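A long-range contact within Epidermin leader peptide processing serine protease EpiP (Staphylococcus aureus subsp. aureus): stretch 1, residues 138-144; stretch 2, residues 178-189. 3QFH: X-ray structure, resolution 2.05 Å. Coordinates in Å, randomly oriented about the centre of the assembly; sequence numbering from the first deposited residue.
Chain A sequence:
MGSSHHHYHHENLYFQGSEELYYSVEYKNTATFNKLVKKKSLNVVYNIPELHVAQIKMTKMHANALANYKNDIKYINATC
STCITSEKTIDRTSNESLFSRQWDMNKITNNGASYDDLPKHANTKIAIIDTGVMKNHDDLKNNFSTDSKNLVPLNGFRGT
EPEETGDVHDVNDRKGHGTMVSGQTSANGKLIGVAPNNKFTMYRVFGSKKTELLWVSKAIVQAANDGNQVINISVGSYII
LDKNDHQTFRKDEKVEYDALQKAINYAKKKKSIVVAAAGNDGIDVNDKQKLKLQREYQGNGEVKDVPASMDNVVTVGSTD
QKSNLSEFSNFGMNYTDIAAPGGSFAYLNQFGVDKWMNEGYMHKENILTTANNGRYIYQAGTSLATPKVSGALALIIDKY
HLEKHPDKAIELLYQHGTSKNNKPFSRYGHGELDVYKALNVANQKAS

Stretch 1, residues 138-144: DDLKNNF
Stretch 2, residues 178-189: GTMVSGQTSANG

Stretch 2 is helical from Gly-178 to Ser-186, and the helix begins earlier in the chain. Ser-186 N donates to Ser-182 O at 2.9 Å, and Ala-187 N to Gly-183 O at 3.1 Å. Ala-187 then leaves helical values (phi/psi -59/133), and Asn-188 (-146/78) and Gly-189 (-161/-116) follow as loop. Stretch 1 is compact. Asn-143 N and Phe-144 N both make weak bonds to Leu-140 O, and residues 141-143 have helical phi/psi. In register, Asp-139 CA lies 4.4 Å from Gly-189 CA, and Asn-143 CA lies 6.6 Å from Ser-186 CA, so the chains run in opposite senses here. The two stretches bury 390 Å² in total. Asp-139, Leu-140 and Asn-143 are buried, and Leu-140 has the largest covered area, 86 Å².

Two hydrogen bonds join them. Asn-188 N donates to Asp-139 O at 2.9 Å, nearly straight at 166°. The same oxygen receives a CA-H contact from Ala-187 CA at 3.4 Å. The CA-to-CB bond of Asn-143 (chi1 -70°, chi2 -19°) points toward stretch 2, and Asn-143 ND2 donates to Ser-186 O at 2.7 Å. An amide suits this place because it can supply a proton to a carbonyl at the helix end.

Leu-140 (chi1 m, chi2 t) supplies the apolar part. Its CA-to-CB bond points sideways, but its end comes nearer the helix. Leu-140 CD1 is 4.1 Å from Thr-179 CG2. Leu-140 CD2 lies 3.8 Å from both Gly-183 CA and Ser-182 O, and 4.5 Å from Ala-187 CB. Ser-182 faces stretch 1, yet its hydroxyl is satisfied within the helix: Ser-182 OG donates to Gly-178 O at 2.8 Å.

Asp-139 (chi1 m) places Asp-139 OD1 3.3 Å from Gly-189 CA. An ideal CB on Gly-189 would lie 1.9 Å from Asp-139 OD1, a clash, so glycine fits here. A water lies 2.7 Å from Asn-143 OD1 and 2.9 Å from Asn-142 OD1, and accepts a weak bond from Asn-188 ND2 at 3.4 Å.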

# COMPACT_ATOMS: atom_id res chain seq x y z
N ASP A 138 6.96 -21.59 1.94
CA ASP A 138 7.56 -22.30 0.78
C ASP A 138 7.43 -21.56 -0.57
O ASP A 138 8.33 -21.61 -1.39
CB ASP A 138 6.98 -23.71 0.63
CG ASP A 138 7.44 -24.67 1.73
OD1 ASP A 138 8.36 -24.35 2.50
OD2 ASP A 138 6.87 -25.79 1.80
N ASP A 139 6.31 -20.88 -0.79
CA ASP A 139 6.12 -20.12 -2.03
C ASP A 139 6.77 -18.73 -2.04
O ASP A 139 6.86 -18.10 -3.09
CB ASP A 139 4.63 -19.97 -2.34
CG ASP A 139 3.95 -21.28 -2.59
OD1 ASP A 139 4.63 -22.33 -2.60
OD2 ASP A 139 2.73 -21.27 -2.81
N LEU A 140 7.25 -18.27 -0.90
CA LEU A 140 7.82 -16.91 -0.83
C LEU A 140 9.29 -16.86 -0.47
O LEU A 140 9.91 -15.83 -0.69
CB LEU A 140 7.11 -16.10 0.25
CG LEU A 140 5.59 -15.96 0.16
CD1 LEU A 140 5.09 -15.24 1.42
CD2 LEU A 140 5.22 -15.20 -1.10
N LYS A 141 9.85 -17.92 0.09
CA LYS A 141 11.21 -17.85 0.61
C LYS A 141 12.27 -17.52 -0.44
O LYS A 141 13.23 -16.81 -0.13
CB LYS A 141 11.58 -19.12 1.39
CG LYS A 141 11.59 -20.42 0.56
CD LYS A 141 11.76 -21.66 1.46
CE LYS A 141 11.73 -22.96 0.64
NZ LYS A 141 11.97 -24.17 1.50
N ASN A 142 12.12 -18.00 -1.67
CA ASN A 142 13.15 -17.70 -2.65
C ASN A 142 13.16 -16.23 -3.09
O ASN A 142 14.21 -15.70 -3.45
CB ASN A 142 13.05 -18.62 -3.87
CG ASN A 142 14.30 -18.55 -4.74
OD1 ASN A 142 14.22 -18.31 -5.95
ND2 ASN A 142 15.46 -18.69 -4.11
N ASN A 143 12.00 -15.58 -3.05
CA ASN A 143 11.89 -14.18 -3.47
C ASN A 143 12.07 -13.15 -2.35
O ASN A 143 12.29 -11.97 -2.61
CB ASN A 143 10.57 -14.00 -4.25
CG ASN A 143 10.61 -14.71 -5.61
OD1 ASN A 143 11.69 -15.04 -6.13
ND2 ASN A 143 9.44 -14.93 -6.22
N PHE A 144 12.02 -13.62 -1.11
CA PHE A 144 12.19 -12.77 0.04
C PHE A 144 13.58 -12.16 0.07
O PHE A 144 14.56 -12.87 0.01
CB PHE A 144 12.00 -13.58 1.33
CG PHE A 144 12.17 -12.75 2.57
CD1 PHE A 144 13.31 -12.85 3.34
CD2 PHE A 144 11.20 -11.81 2.91
CE1 PHE A 144 13.47 -12.07 4.46
CE2 PHE A 144 11.35 -11.01 4.02
CZ PHE A 144 12.49 -11.15 4.80
N GLY A 178 0.19 -9.01 5.43
CA GLY A 178 1.38 -8.83 4.59
C GLY A 178 1.74 -10.09 3.83
O GLY A 178 2.16 -10.03 2.67
N THR A 179 1.55 -11.24 4.47
CA THR A 179 1.83 -12.51 3.81
C THR A 179 0.90 -12.74 2.62
O THR A 179 1.32 -13.27 1.59
CB THR A 179 1.76 -13.67 4.81
OG1 THR A 179 2.76 -13.46 5.82
CG2 THR A 179 2.01 -14.99 4.10
N MET A 180 -0.35 -12.32 2.75
CA MET A 180 -1.34 -12.49 1.68
C MET A 180 -0.99 -11.60 0.49
O MET A 180 -1.11 -12.00 -0.67
CB MET A 180 -2.73 -12.13 2.19
CG MET A 180 -3.21 -12.97 3.37
SD MET A 180 -4.83 -12.45 3.91
CE MET A 180 -4.96 -13.14 5.56
N VAL A 181 -0.56 -10.38 0.80
CA VAL A 181 -0.19 -9.42 -0.21
C VAL A 181 1.06 -9.89 -0.95
O VAL A 181 1.12 -9.83 -2.16
CB VAL A 181 0.02 -8.00 0.41
CG1 VAL A 181 0.71 -7.07 -0.58
CG2 VAL A 181 -1.33 -7.39 0.87
N SER A 182 2.05 -10.37 -0.21
CA SER A 182 3.31 -10.82 -0.81
C SER A 182 3.12 -11.95 -1.79
O SER A 182 3.86 -12.06 -2.78
CB SER A 182 4.27 -11.25 0.28
OG SER A 182 4.50 -10.18 1.16
N GLY A 183 2.15 -12.81 -1.51
CA GLY A 183 1.85 -13.91 -2.41
C GLY A 183 1.36 -13.44 -3.76
O GLY A 183 1.71 -14.04 -4.80
N GLN A 184 0.59 -12.35 -3.78
CA GLN A 184 0.05 -11.82 -5.03
C GLN A 184 1.13 -11.24 -5.94
O GLN A 184 1.01 -11.31 -7.15
CB GLN A 184 -1.03 -10.77 -4.77
CG GLN A 184 -2.32 -11.37 -4.12
CD GLN A 184 -2.96 -12.46 -4.98
OE1 GLN A 184 -3.60 -12.17 -5.98
NE2 GLN A 184 -2.79 -13.69 -4.58
N THR A 185 2.20 -10.71 -5.36
CA THR A 185 3.28 -10.16 -6.17
C THR A 185 4.34 -11.20 -6.48
O THR A 185 4.85 -11.24 -7.59
CB THR A 185 4.05 -9.00 -5.45
OG1 THR A 185 4.60 -9.46 -4.22
CG2 THR A 185 3.19 -7.81 -5.19
N SER A 186 4.65 -12.06 -5.52
CA SER A 186 5.84 -12.87 -5.63
C SER A 186 5.79 -14.39 -5.40
O SER A 186 6.85 -15.04 -5.39
CB SER A 186 6.83 -12.29 -4.60
OG SER A 186 6.95 -10.87 -4.72
N ALA A 187 4.62 -14.97 -5.18
CA ALA A 187 4.56 -16.42 -4.94
C ALA A 187 5.14 -17.16 -6.14
O ALA A 187 4.85 -16.83 -7.28
CB ALA A 187 3.11 -16.88 -4.70
N ASN A 188 6.00 -18.13 -5.87
CA ASN A 188 6.51 -18.98 -6.92
C ASN A 188 6.72 -20.39 -6.34
O ASN A 188 7.81 -20.76 -5.97
CB ASN A 188 7.79 -18.40 -7.52
CG ASN A 188 8.24 -19.15 -8.78
OD1 ASN A 188 7.54 -20.03 -9.26
ND2 ASN A 188 9.38 -18.80 -9.30
N GLY A 189 5.63 -21.13 -6.22
CA GLY A 189 5.62 -22.52 -5.70
C GLY A 189 4.32 -23.18 -6.15
O GLY A 189 4.09 -23.31 -7.34
O HOH W 1 11.64 -17.55 -7.11